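Local coordinates for protein Abbfa_003403 (Acinetobacter baumannii, PDB 4ZXH) that is a four-domain nonribosomal peptide synthetase that probably activates a building block, loads it on a phosphopantetheine arm, condenses it and releases the product through its thioesterase domain, at residues G513-G518 with A604-L609; S15-S20 with Q84-R89; V911-G916 with K958-P963; Y1131-W1136 with Q1155-I1160. One frame throughout, in Å; residues are numbered along the deposited sequence.

Contact 1: G513-G518 with A604-L609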
loop_
_atom_site.group_PDB
_atom_site.type_symbol
_atom_site.label_atom_id
_atom_site.label_comp_id
_atom_site.label_asym_id
_atom_site.label_seq_id
_atom_site.Cartn_x
_atom_site.Cartn_y
_atom_site.Cartn_z
ATOM N N GLY A 513 -19.885 55.173 -2.858
ATOM C CA GLY A 513 -19.871 55.887 -4.119
ATOM C C GLY A 513 -19.057 57.161 -3.999
ATOM O O GLY A 513 -18.299 57.520 -4.900
ATOM N N GLN A 514 -19.210 57.840 -2.869
ATOM C CA GLN A 514 -18.440 59.039 -2.589
ATOM C C GLN A 514 -16.933 58.762 -2.511
ATOM O O GLN A 514 -16.134 59.567 -2.993
ATOM C CB GLN A 514 -18.941 59.685 -1.298
ATOM C CG GLN A 514 -20.209 60.496 -1.491
ATOM C CD GLN A 514 -20.775 61.064 -0.200
ATOM O OE1 GLN A 514 -20.490 60.580 0.903
ATOM N NE2 GLN A 514 -21.590 62.101 -0.335
ATOM N N HIS A 515 -16.548 57.637 -1.910
ATOM C CA HIS A 515 -15.140 57.239 -1.870
ATOM C C HIS A 515 -14.592 56.818 -3.239
ATOM O O HIS A 515 -13.436 57.114 -3.534
ATOM C CB HIS A 515 -14.911 56.094 -0.887
ATOM C CG HIS A 515 -14.847 56.521 0.544
ATOM N ND1 HIS A 515 -15.832 56.207 1.457
ATOM C CD2 HIS A 515 -13.916 57.234 1.223
ATOM C CE1 HIS A 515 -15.511 56.711 2.637
ATOM N NE2 HIS A 515 -14.353 57.338 2.521
ATOM N N ILE A 516 -15.386 56.097 -4.048
ATOM C CA ILE A 516 -14.965 55.749 -5.413
ATOM C C ILE A 516 -14.554 57.038 -6.130
ATOM O O ILE A 516 -13.464 57.143 -6.699
ATOM C CB ILE A 516 -16.092 55.067 -6.282
ATOM C CG1 ILE A 516 -16.794 53.903 -5.582
ATOM C CG2 ILE A 516 -15.542 54.608 -7.636
ATOM C CD1 ILE A 516 -15.943 52.762 -5.294
ATOM N N ALA A 517 -15.455 58.013 -6.071
ATOM C CA ALA A 517 -15.332 59.266 -6.782
ATOM C C ALA A 517 -14.120 60.061 -6.299
ATOM O O ALA A 517 -13.329 60.559 -7.104
ATOM C CB ALA A 517 -16.602 60.068 -6.617
ATOM N N GLY A 518 -13.973 60.162 -4.983
ATOM C CA GLY A 518 -12.903 60.944 -4.387
ATOM C C GLY A 518 -11.524 60.358 -4.621
ATOM O O GLY A 518 -10.539 61.094 -4.740
ATOM N N ALA A 604 -7.050 61.845 -0.025
ATOM C CA ALA A 604 -8.068 61.898 -1.061
ATOM C C ALA A 604 -9.325 62.516 -0.486
ATOM O O ALA A 604 -9.804 62.092 0.566
ATOM C CB ALA A 604 -8.357 60.505 -1.608
ATOM N N GLY A 605 -9.860 63.524 -1.159
ATOM C CA GLY A 605 -11.110 64.104 -0.714
ATOM C C GLY A 605 -12.236 63.076 -0.708
ATOM O O GLY A 605 -12.041 61.872 -0.938
ATOM N N VAL A 606 -13.432 63.550 -0.400
ATOM C CA VAL A 606 -14.622 62.805 -0.759
ATOM C C VAL A 606 -15.347 63.741 -1.725
ATOM O O VAL A 606 -15.330 64.970 -1.570
ATOM C CB VAL A 606 -15.472 62.382 0.472
ATOM C CG1 VAL A 606 -16.875 62.016 0.064
ATOM C CG2 VAL A 606 -14.817 61.200 1.184
ATOM N N VAL A 607 -15.909 63.148 -2.767
ATOM C CA VAL A 607 -16.431 63.890 -3.893
ATOM C C VAL A 607 -17.777 63.296 -4.244
ATOM O O VAL A 607 -17.919 62.078 -4.260
ATOM C CB VAL A 607 -15.478 63.808 -5.100
ATOM C CG1 VAL A 607 -16.122 64.377 -6.338
ATOM C CG2 VAL A 607 -14.179 64.528 -4.797
ATOM N N ALA A 608 -18.776 64.132 -4.499
ATOM C CA ALA A 608 -20.080 63.591 -4.843
ATOM C C ALA A 608 -19.966 62.911 -6.193
ATOM O O ALA A 608 -19.299 63.411 -7.099
ATOM C CB ALA A 608 -21.135 64.671 -4.859
ATOM N N LEU A 609 -20.591 61.751 -6.316
ATOM C CA LEU A 609 -20.477 60.969 -7.531
ATOM C C LEU A 609 -20.968 61.757 -8.753
ATOM O O LEU A 609 -20.381 61.663 -9.837
ATOM C CB LEU A 609 -21.257 59.668 -7.367
ATOM C CG LEU A 609 -20.967 58.477 -8.279
ATOM C CD1 LEU A 609 -19.473 58.164 -8.369
ATOM C CD2 LEU A 609 -21.718 57.282 -7.719
#
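Helix 509-525 of the adenylation domain lies between helix 543-553 and the loop that follows strand 598-600, and residues 604-609 of that loop supply its cover. At Gly513 the first touch is made by the carbonyl, which has Leu609 CD1 3.7 Å from Gly513 O. Leu609 achieves this with CG anti to its backbone N (chi1 -161°), so that its branched end swings back to the helix. Gln514 is met through its aliphatic root: CG is anti to the carbonyl carbon, the chain runs on extended, and Val606 crosses it obliquely with CG1 3.4 Å from Gln514 CB. Its backbone adds a CA-H...O contact, Gln514 CA to Val607 O, 3.5 Å. The other branch of Val606, CG2, lies 4.1 Å from His515 CD2, while the same imidazole also packs on Leu543 and Ala546 of the neighbouring helix. Ala517 aims its CB into the loop, where the methyl sits 3.9 Å from Leu609 CD1 and beside Val607 O; Val612 adds to this patch from beyond the segment. Gly518, lacking a side chain, lets the loop backbone come close: Gly518 CA is 3.7 Å from Gly605 O and 3.8 Å from Val607 CG2. No hydrogen bond crosses the interface. Within the helix Gly513 O and Gln514 O accept from Ala517 N and Gly518 N, and Gln514 O faces Val607 O without a bond, so the loop is held mainly by apolar packing plus a weak CA-H...O contact.

Contact 2: S15-S20 with Q84-R89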
loop_
_atom_site.group_PDB
_atom_site.type_symbol
_atom_site.label_atom_id
_atom_site.label_comp_id
_atom_site.label_asym_id
_atom_site.label_seq_id
_atom_site.Cartn_x
_atom_site.Cartn_y
_atom_site.Cartn_z
ATOM N N SER A 15 -1.723 -43.309 0.049
ATOM C CA SER A 15 -0.313 -42.947 -0.110
ATOM C C SER A 15 -0.052 -41.438 0.052
ATOM O O SER A 15 -0.961 -40.620 -0.098
ATOM C CB SER A 15 0.210 -43.419 -1.473
ATOM O OG SER A 15 -0.544 -42.874 -2.542
ATOM N N ARG A 16 1.205 -41.096 0.348
ATOM C CA ARG A 16 1.647 -39.708 0.546
ATOM C C ARG A 16 2.620 -39.252 -0.535
ATOM O O ARG A 16 3.593 -39.934 -0.817
ATOM C CB ARG A 16 2.310 -39.557 1.916
ATOM C CG ARG A 16 1.419 -39.993 3.074
ATOM C CD ARG A 16 1.933 -39.534 4.441
ATOM N NE ARG A 16 0.868 -39.666 5.433
ATOM C CZ ARG A 16 0.150 -38.649 5.894
ATOM N NH1 ARG A 16 0.420 -37.423 5.476
ATOM N NH2 ARG A 16 -0.822 -38.851 6.787
ATOM N N HIS A 17 2.375 -38.091 -1.132
ATOM C CA HIS A 17 3.290 -37.573 -2.145
ATOM C C HIS A 17 3.611 -36.089 -1.972
ATOM O O HIS A 17 3.018 -35.395 -1.137
ATOM C CB HIS A 17 2.706 -37.817 -3.526
ATOM C CG HIS A 17 2.235 -39.218 -3.721
ATOM N ND1 HIS A 17 3.095 -40.257 -4.008
ATOM C CD2 HIS A 17 1.003 -39.767 -3.609
ATOM C CE1 HIS A 17 2.406 -41.381 -4.096
ATOM N NE2 HIS A 17 1.133 -41.111 -3.860
ATOM N N ALA A 18 4.572 -35.617 -2.760
ATOM C CA ALA A 18 4.887 -34.206 -2.812
ATOM C C ALA A 18 3.890 -33.487 -3.713
ATOM O O ALA A 18 3.211 -34.127 -4.513
ATOM C CB ALA A 18 6.290 -34.007 -3.311
ATOM N N ILE A 19 3.784 -32.166 -3.580
ATOM C CA ILE A 19 3.081 -31.381 -4.593
ATOM C C ILE A 19 4.135 -30.900 -5.576
ATOM O O ILE A 19 5.335 -30.929 -5.278
ATOM C CB ILE A 19 2.302 -30.178 -4.014
ATOM C CG1 ILE A 19 3.244 -29.190 -3.337
ATOM C CG2 ILE A 19 1.290 -30.620 -2.988
ATOM C CD1 ILE A 19 2.581 -27.844 -3.042
ATOM N N SER A 20 3.689 -30.488 -6.756
ATOM C CA SER A 20 4.576 -29.944 -7.780
ATOM C C SER A 20 4.805 -28.466 -7.546
ATOM O O SER A 20 4.028 -27.826 -6.840
ATOM C CB SER A 20 3.972 -30.135 -9.157
ATOM O OG SER A 20 2.802 -29.340 -9.261
ATOM N N GLN A 84 0.562 -34.112 -0.950
ATOM C CA GLN A 84 -0.680 -34.605 -1.563
ATOM C C GLN A 84 -0.994 -35.966 -0.982
ATOM O O GLN A 84 -0.156 -36.873 -1.028
ATOM C CB GLN A 84 -0.555 -34.757 -3.079
ATOM C CG GLN A 84 -0.577 -33.491 -3.859
ATOM C CD GLN A 84 -0.471 -33.742 -5.347
ATOM O OE1 GLN A 84 -1.374 -33.403 -6.102
ATOM N NE2 GLN A 84 0.644 -34.326 -5.778
ATOM N N LEU A 85 -2.193 -36.133 -0.450
ATOM C CA LEU A 85 -2.611 -37.451 0.004
ATOM C C LEU A 85 -3.669 -38.029 -0.947
ATOM O O LEU A 85 -4.639 -37.347 -1.298
ATOM C CB LEU A 85 -3.163 -37.377 1.423
ATOM C CG LEU A 85 -2.372 -36.682 2.532
ATOM C CD1 LEU A 85 -3.075 -36.877 3.867
ATOM C CD2 LEU A 85 -0.922 -37.171 2.603
ATOM N N ILE A 86 -3.480 -39.275 -1.375
ATOM C CA ILE A 86 -4.541 -39.999 -2.070
ATOM C C ILE A 86 -5.354 -40.827 -1.075
ATOM O O ILE A 86 -4.874 -41.823 -0.550
ATOM C CB ILE A 86 -3.995 -40.927 -3.171
ATOM C CG1 ILE A 86 -3.367 -40.118 -4.314
ATOM C CG2 ILE A 86 -5.119 -41.767 -3.734
ATOM C CD1 ILE A 86 -2.523 -40.948 -5.256
ATOM N N TRP A 87 -6.580 -40.391 -0.802
ATOM C CA TRP A 87 -7.489 -41.121 0.074
ATOM C C TRP A 87 -8.112 -42.303 -0.659
ATOM O O TRP A 87 -8.385 -42.208 -1.846
ATOM C CB TRP A 87 -8.588 -40.193 0.584
ATOM C CG TRP A 87 -8.076 -39.095 1.432
ATOM C CD1 TRP A 87 -7.639 -37.873 1.017
ATOM C CD2 TRP A 87 -7.933 -39.112 2.854
ATOM N NE1 TRP A 87 -7.234 -37.122 2.099
ATOM C CE2 TRP A 87 -7.403 -37.866 3.237
ATOM C CE3 TRP A 87 -8.206 -40.060 3.843
ATOM C CZ2 TRP A 87 -7.144 -37.542 4.563
ATOM C CZ3 TRP A 87 -7.941 -39.737 5.160
ATOM C CH2 TRP A 87 -7.416 -38.488 5.509
ATOM N N ASP A 88 -8.349 -43.410 0.035
ATOM C CA ASP A 88 -8.967 -44.567 -0.612
ATOM C C ASP A 88 -10.380 -44.233 -1.086
ATOM O O ASP A 88 -10.887 -44.828 -2.039
ATOM C CB ASP A 88 -9.001 -45.776 0.331
ATOM C CG ASP A 88 -9.892 -45.556 1.544
ATOM O OD1 ASP A 88 -10.170 -44.385 1.899
ATOM O OD2 ASP A 88 -10.305 -46.565 2.158
ATOM N N ARG A 89 -11.012 -43.275 -0.414
ATOM C CA ARG A 89 -12.357 -42.849 -0.782
ATOM C C ARG A 89 -12.705 -41.495 -0.182
ATOM O O ARG A 89 -12.212 -41.126 0.873
ATOM C CB ARG A 89 -13.381 -43.889 -0.348
ATOM C CG ARG A 89 -13.563 -43.950 1.137
ATOM C CD ARG A 89 -14.556 -45.020 1.510
ATOM N NE ARG A 89 -14.133 -46.376 1.142
ATOM C CZ ARG A 89 -13.462 -47.206 1.945
ATOM N NH1 ARG A 89 -13.103 -46.812 3.168
ATOM N NH2 ARG A 89 -13.132 -48.430 1.522
#
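Strands 15-18 and 84-87 run antiparallel, their N-to-C directions 153° apart and their axes 4.9 Å from each other at closest. They are an outer and the central strand of a three-stranded antiparallel sheet in the condensation domain, a member of the CoA-dependent acyltransferase clan; strand 73-78 completes the sheet. Ser15 pairs with Ile86 and His17 with Gln84 as hydrogen-bonded pairs, and Arg16 with Leu85 as the non-hydrogen-bonded pair between them. In the His17 pair both bonds are 2.8 Å, His17 N to Gln84 O and Gln84 N to His17 O, yet they differ in approach: the first lies in the carbonyl plane, whereas Gln84 N stands above the plane of its acceptor. On the face carrying Arg16 and Leu85 the two side chains run alongside, pointing the same way, with Leu85 CD2 over one face of the guanidinium, 3.2 Å from Arg16 NH1. That same nitrogen makes a salt bridge with Glu83. The face of Ser15, His17, Gln84 and Ile86 is packed against helix 179-187. Here Ser15 OG and His17 NE2 are hydrogen-bonded to one another, and Ile86 CD1 lies against the pair, 3.9 Å from both. His17 ND1 is taken by Asp185, so the imidazole is gripped at both nitrogens, which probably fixes its rotation. Gln84, extended beyond CG, reaches to the loop that follows the first strand: its CG meets Ile19 CG2 at 3.5 Å, and Gln84 NE2 donates to a lone pair of Ala18 O over 2.9 Å.

Contact 3: V911-G916 with K958-P963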
loop_
_atom_site.group_PDB
_atom_site.type_symbol
_atom_site.label_atom_id
_atom_site.label_comp_id
_atom_site.label_asym_id
_atom_site.label_seq_id
_atom_site.Cartn_x
_atom_site.Cartn_y
_atom_site.Cartn_z
ATOM N N VAL A 911 9.006 10.481 2.003
ATOM C CA VAL A 911 9.133 11.152 3.313
ATOM C C VAL A 911 7.779 11.597 3.822
ATOM O O VAL A 911 7.005 12.220 3.083
ATOM C CB VAL A 911 10.002 12.417 3.237
ATOM C CG1 VAL A 911 10.384 12.907 4.631
ATOM C CG2 VAL A 911 11.218 12.154 2.414
ATOM N N ALA A 912 7.487 11.328 5.083
ATOM C CA ALA A 912 6.232 11.802 5.648
ATOM C C ALA A 912 6.474 12.836 6.726
ATOM O O ALA A 912 7.130 12.547 7.732
ATOM C CB ALA A 912 5.426 10.639 6.211
ATOM N N TYR A 913 5.955 14.042 6.515
ATOM C CA TYR A 913 5.968 15.083 7.554
ATOM C C TYR A 913 4.616 15.094 8.290
ATOM O O TYR A 913 3.552 15.012 7.645
ATOM C CB TYR A 913 6.258 16.462 6.948
ATOM C CG TYR A 913 7.508 16.529 6.099
ATOM C CD1 TYR A 913 8.722 16.969 6.637
ATOM C CD2 TYR A 913 7.477 16.161 4.772
ATOM C CE1 TYR A 913 9.882 17.026 5.866
ATOM C CE2 TYR A 913 8.621 16.211 3.986
ATOM C CZ TYR A 913 9.821 16.646 4.537
ATOM O OH TYR A 913 10.952 16.688 3.747
ATOM N N VAL A 914 4.638 15.160 9.625
ATOM C CA VAL A 914 3.381 15.150 10.381
ATOM C C VAL A 914 3.354 16.183 11.510
ATOM O O VAL A 914 4.401 16.519 12.071
ATOM C CB VAL A 914 3.096 13.756 10.970
ATOM C CG1 VAL A 914 2.834 12.742 9.848
ATOM C CG2 VAL A 914 4.254 13.305 11.829
ATOM N N THR A 915 2.160 16.701 11.816
ATOM C CA THR A 915 1.945 17.568 12.996
ATOM C C THR A 915 0.852 16.988 13.854
ATOM O O THR A 915 -0.042 16.324 13.344
ATOM C CB THR A 915 1.502 19.013 12.657
ATOM O OG1 THR A 915 0.383 18.966 11.759
ATOM C CG2 THR A 915 2.585 19.787 12.017
ATOM N N GLY A 916 0.895 17.283 15.146
ATOM C CA GLY A 916 -0.124 16.815 16.064
ATOM C C GLY A 916 0.224 17.098 17.506
ATOM O O GLY A 916 1.355 17.472 17.811
ATOM N N LYS A 958 8.262 23.224 -1.202
ATOM C CA LYS A 958 9.698 23.448 -1.428
ATOM C C LYS A 958 10.459 23.775 -0.122
ATOM O O LYS A 958 11.686 23.613 -0.043
ATOM C CB LYS A 958 9.909 24.568 -2.462
ATOM N N ALA A 959 9.727 24.199 0.908
ATOM C CA ALA A 959 10.341 24.710 2.132
ATOM C C ALA A 959 10.371 23.723 3.311
ATOM O O ALA A 959 10.869 24.074 4.393
ATOM C CB ALA A 959 9.641 25.957 2.555
ATOM N N PHE A 960 9.824 22.520 3.128
ATOM C CA PHE A 960 9.992 21.474 4.137
ATOM C C PHE A 960 11.467 21.078 4.257
ATOM O O PHE A 960 12.191 21.045 3.264
ATOM C CB PHE A 960 9.136 20.253 3.803
ATOM C CG PHE A 960 7.664 20.457 4.054
ATOM C CD1 PHE A 960 6.973 21.483 3.435
ATOM C CD2 PHE A 960 6.971 19.621 4.909
ATOM C CE1 PHE A 960 5.628 21.671 3.673
ATOM C CE2 PHE A 960 5.622 19.806 5.145
ATOM C CZ PHE A 960 4.953 20.827 4.531
ATOM N N PRO A 961 11.926 20.791 5.477
ATOM C CA PRO A 961 13.363 20.507 5.612
ATOM C C PRO A 961 13.706 19.203 4.910
ATOM O O PRO A 961 12.859 18.328 4.853
ATOM C CB PRO A 961 13.587 20.395 7.125
ATOM C CG PRO A 961 12.299 20.772 7.761
ATOM C CD PRO A 961 11.201 20.620 6.744
ATOM N N GLU A 962 14.905 19.090 4.354
ATOM C CA GLU A 962 15.291 17.860 3.673
ATOM C C GLU A 962 15.436 16.767 4.716
ATOM O O GLU A 962 15.856 17.029 5.845
ATOM C CB GLU A 962 16.584 18.041 2.874
ATOM C CG GLU A 962 16.543 19.190 1.869
ATOM C CD GLU A 962 15.435 19.054 0.809
ATOM O OE1 GLU A 962 15.242 17.938 0.263
ATOM O OE2 GLU A 962 14.769 20.077 0.508
ATOM N N PRO A 963 15.020 15.547 4.360
ATOM C CA PRO A 963 15.152 14.390 5.246
ATOM C C PRO A 963 16.569 13.837 5.226
ATOM O O PRO A 963 17.247 13.938 4.205
ATOM C CB PRO A 963 14.176 13.377 4.641
ATOM C CG PRO A 963 14.215 13.690 3.199
ATOM C CD PRO A 963 14.327 15.196 3.109
#
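The phenol of Tyr913 projects from strand 907-916 like a flat blade, and residues 960-963 of the loop pass along it in an extended, polyproline-like run. Its CG is anti to the carbonyl carbon (chi1 -53°), which brings the ring out over the loop. Phe960 covers one face: its ring comes edge first in a T-shaped stack, centroids 4.8 Å apart and planes at 71°, with Phe960 CD2 3.4 Å from Tyr913 CG. The same residue covers the outer half of that face, because Phe960 CB makes a CH-pi contact 4.0 Å from the centroid of the Tyr913 ring. Phe947 and Pro948 pack on Phe960 in turn. At the far edge of the ring, Tyr913 OH donates to Pro961 O, 2.7 Å away and in the carbonyl plane. Pro961 CD rests by Tyr913 CE1. The second bump is Pro963, whose CB-CG edge lies across the two methyls of Val911, with Pro963 CG 3.5 Å from Val911 CG2, and whose CD lies 3.7 Å from Tyr913 OH; Ile942 lines the same hollow. Tyr913 thus receives Phe960 and Pro961, and Val911 receives Pro963. The sequence Phe-Pro-Glu-Pro, docked on a tyrosine of the small C-terminal adenylation subdomain, is consistent with the LPxP motif of the linker that leads to the carrier domain in nonribosomal peptide synthetases.

Contact 4: Y1131-W1136 with Q1155-I1160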
loop_
_atom_site.group_PDB
_atom_site.type_symbol
_atom_site.label_atom_id
_atom_site.label_comp_id
_atom_site.label_asym_id
_atom_site.label_seq_id
_atom_site.Cartn_x
_atom_site.Cartn_y
_atom_site.Cartn_z
ATOM N N TYR A 1131 24.966 -38.696 28.617
ATOM C CA TYR A 1131 24.519 -37.316 28.516
ATOM C C TYR A 1131 25.681 -36.349 28.463
ATOM O O TYR A 1131 26.776 -36.659 28.944
ATOM C CB TYR A 1131 23.597 -36.972 29.677
ATOM C CG TYR A 1131 22.302 -37.706 29.561
ATOM C CD1 TYR A 1131 21.328 -37.288 28.663
ATOM C CD2 TYR A 1131 22.064 -38.841 30.310
ATOM C CE1 TYR A 1131 20.140 -37.979 28.530
ATOM C CE2 TYR A 1131 20.885 -39.530 30.189
ATOM C CZ TYR A 1131 19.923 -39.099 29.303
ATOM O OH TYR A 1131 18.737 -39.796 29.193
ATOM N N PHE A 1132 25.433 -35.188 27.853
ATOM C CA PHE A 1132 26.449 -34.164 27.675
ATOM C C PHE A 1132 25.824 -32.837 28.102
ATOM O O PHE A 1132 24.844 -32.390 27.521
ATOM C CB PHE A 1132 26.943 -34.142 26.221
ATOM C CG PHE A 1132 28.111 -33.231 25.981
ATOM C CD1 PHE A 1132 29.041 -32.979 26.982
ATOM C CD2 PHE A 1132 28.269 -32.597 24.757
ATOM C CE1 PHE A 1132 30.118 -32.121 26.760
ATOM C CE2 PHE A 1132 29.339 -31.744 24.529
ATOM C CZ PHE A 1132 30.269 -31.504 25.534
ATOM N N LEU A 1133 26.385 -32.227 29.139
ATOM C CA LEU A 1133 25.726 -31.141 29.852
ATOM C C LEU A 1133 26.633 -29.950 30.004
ATOM O O LEU A 1133 27.862 -30.078 29.969
ATOM C CB LEU A 1133 25.305 -31.576 31.261
ATOM C CG LEU A 1133 24.728 -32.953 31.470
ATOM C CD1 LEU A 1133 24.868 -33.268 32.902
ATOM C CD2 LEU A 1133 23.269 -32.932 31.086
ATOM N N GLY A 1134 26.032 -28.795 30.250
ATOM C CA GLY A 1134 26.830 -27.618 30.449
ATOM C C GLY A 1134 26.018 -26.385 30.727
ATOM O O GLY A 1134 24.791 -26.406 30.605
ATOM N N GLY A 1135 26.715 -25.309 31.081
ATOM C CA GLY A 1135 26.070 -24.081 31.489
ATOM C C GLY A 1135 27.075 -22.968 31.740
ATOM O O GLY A 1135 28.263 -23.198 32.053
ATOM N N TRP A 1136 26.594 -21.743 31.570
ATOM C CA TRP A 1136 27.402 -20.589 31.869
ATOM C C TRP A 1136 27.011 -20.166 33.268
ATOM O O TRP A 1136 25.836 -20.220 33.616
ATOM C CB TRP A 1136 27.183 -19.463 30.844
ATOM C CG TRP A 1136 27.683 -18.166 31.366
ATOM C CD1 TRP A 1136 28.989 -17.787 31.505
ATOM C CD2 TRP A 1136 26.897 -17.084 31.863
ATOM N NE1 TRP A 1136 29.064 -16.520 32.041
ATOM C CE2 TRP A 1136 27.790 -16.068 32.280
ATOM C CE3 TRP A 1136 25.519 -16.864 31.998
ATOM C CZ2 TRP A 1136 27.354 -14.861 32.828
ATOM C CZ3 TRP A 1136 25.081 -15.648 32.543
ATOM C CH2 TRP A 1136 25.997 -14.674 32.956
ATOM N N GLN A 1155 22.429 -43.621 34.672
ATOM C CA GLN A 1155 22.855 -42.985 33.430
ATOM C C GLN A 1155 24.300 -42.502 33.511
ATOM O O GLN A 1155 24.753 -42.069 34.568
ATOM C CB GLN A 1155 21.935 -41.811 33.090
ATOM C CG GLN A 1155 20.498 -42.224 32.841
ATOM C CD GLN A 1155 20.375 -43.212 31.699
ATOM O OE1 GLN A 1155 21.254 -43.293 30.832
ATOM N NE2 GLN A 1155 19.277 -43.964 31.685
ATOM N N GLN A 1156 25.032 -42.572 32.404
ATOM C CA GLN A 1156 26.392 -42.057 32.434
ATOM C C GLN A 1156 26.463 -40.640 31.859
ATOM O O GLN A 1156 25.613 -40.215 31.076
ATOM C CB GLN A 1156 27.369 -42.992 31.701
ATOM C CG GLN A 1156 28.345 -43.754 32.643
ATOM C CD GLN A 1156 29.088 -42.858 33.674
ATOM O OE1 GLN A 1156 29.206 -41.635 33.513
ATOM N NE2 GLN A 1156 29.589 -43.485 34.739
ATOM N N VAL A 1157 27.482 -39.908 32.294
ATOM C CA VAL A 1157 27.683 -38.529 31.900
ATOM C C VAL A 1157 28.976 -38.430 31.097
ATOM O O VAL A 1157 30.051 -38.765 31.600
ATOM C CB VAL A 1157 27.759 -37.611 33.125
ATOM C CG1 VAL A 1157 27.960 -36.189 32.692
ATOM C CG2 VAL A 1157 26.501 -37.739 33.963
ATOM N N THR A 1158 28.881 -37.991 29.847
ATOM C CA THR A 1158 30.064 -37.906 28.996
ATOM C C THR A 1158 31.005 -36.820 29.497
ATOM O O THR A 1158 32.222 -37.014 29.559
ATOM C CB THR A 1158 29.694 -37.623 27.529
ATOM O OG1 THR A 1158 28.964 -38.739 27.007
ATOM C CG2 THR A 1158 30.949 -37.416 26.691
ATOM N N GLY A 1159 30.428 -35.680 29.862
ATOM C CA GLY A 1159 31.200 -34.568 30.371
ATOM C C GLY A 1159 30.336 -33.371 30.704
ATOM O O GLY A 1159 29.179 -33.287 30.293
ATOM N N ILE A 1160 30.904 -32.442 31.463
ATOM C CA ILE A 1160 30.219 -31.210 31.820
ATOM C C ILE A 1160 30.999 -29.996 31.319
ATOM O O ILE A 1160 32.196 -29.871 31.583
ATOM C CB ILE A 1160 30.051 -31.080 33.325
ATOM C CG1 ILE A 1160 29.312 -32.282 33.890
ATOM C CG2 ILE A 1160 29.268 -29.827 33.648
ATOM C CD1 ILE A 1160 29.149 -32.208 35.390
#
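Tyr1131 O is gripped by one hydrogen bond, from Thr1158 N at 2.6 Å, which arrives nearly along the C=O axis. The N-H of the same tyrosine is used too, Tyr1131 N giving a bond of 3.0 Å to Gln1156 O, and two residues on Leu1133 N points almost straight (174°) at Gly1159 O. These bonds lace parallel neighbours of the thioesterase sheet, joined in a beta-alpha-beta crossover by helix 1138-1152. Tyr1131 pairs with Val1157 but Leu1133 with Ile1160, so the second strand carries an extra residue, a beta bulge, where Thr1158 takes helix-like torsions (-68/-43°). All four paired side chains consequently share one face, with Leu1133 CD1 4.3 Å from Val1157 CG1. Gln1155, bent at chi2, sets its CG at the edge of the tyrosine ring, 3.8 Å from Tyr1131 CE2; its amide oxygen accepts from Gly1129 N, and the phenol is hydrogen-bonded to Gln1126 O. On the other face the edge of Phe1132 meets Gly1159 O. Three backbone bonds thus carry the pairing of mostly buried strands, the first of which leads into Gly1135 of a probable nucleophile elbow of this alpha/beta-hydrolase fold.

In the fold
The four contacts follow one another along the chain and none touches another: contact 2 in the condensation, contact 1 in the adenylation and contact 4 in the thioesterase domain. Their centres lie far apart, about 99 Å between contacts 1 and 2 and about 109 Å between contacts 1 and 4; contacts 2 and 4 are the nearest pair, about 44 Å. Contact 2 comes near the bound 4'-phosphopantetheine, the side chain of Ile19 being about 10 Å from it. Contact 3, about 50 Å from contact 1 between centres, lies where the chain leaves the adenylation domain, probably on the way to the carrier domain, and contact 4 leads to the probable nucleophile elbow at Gly1135.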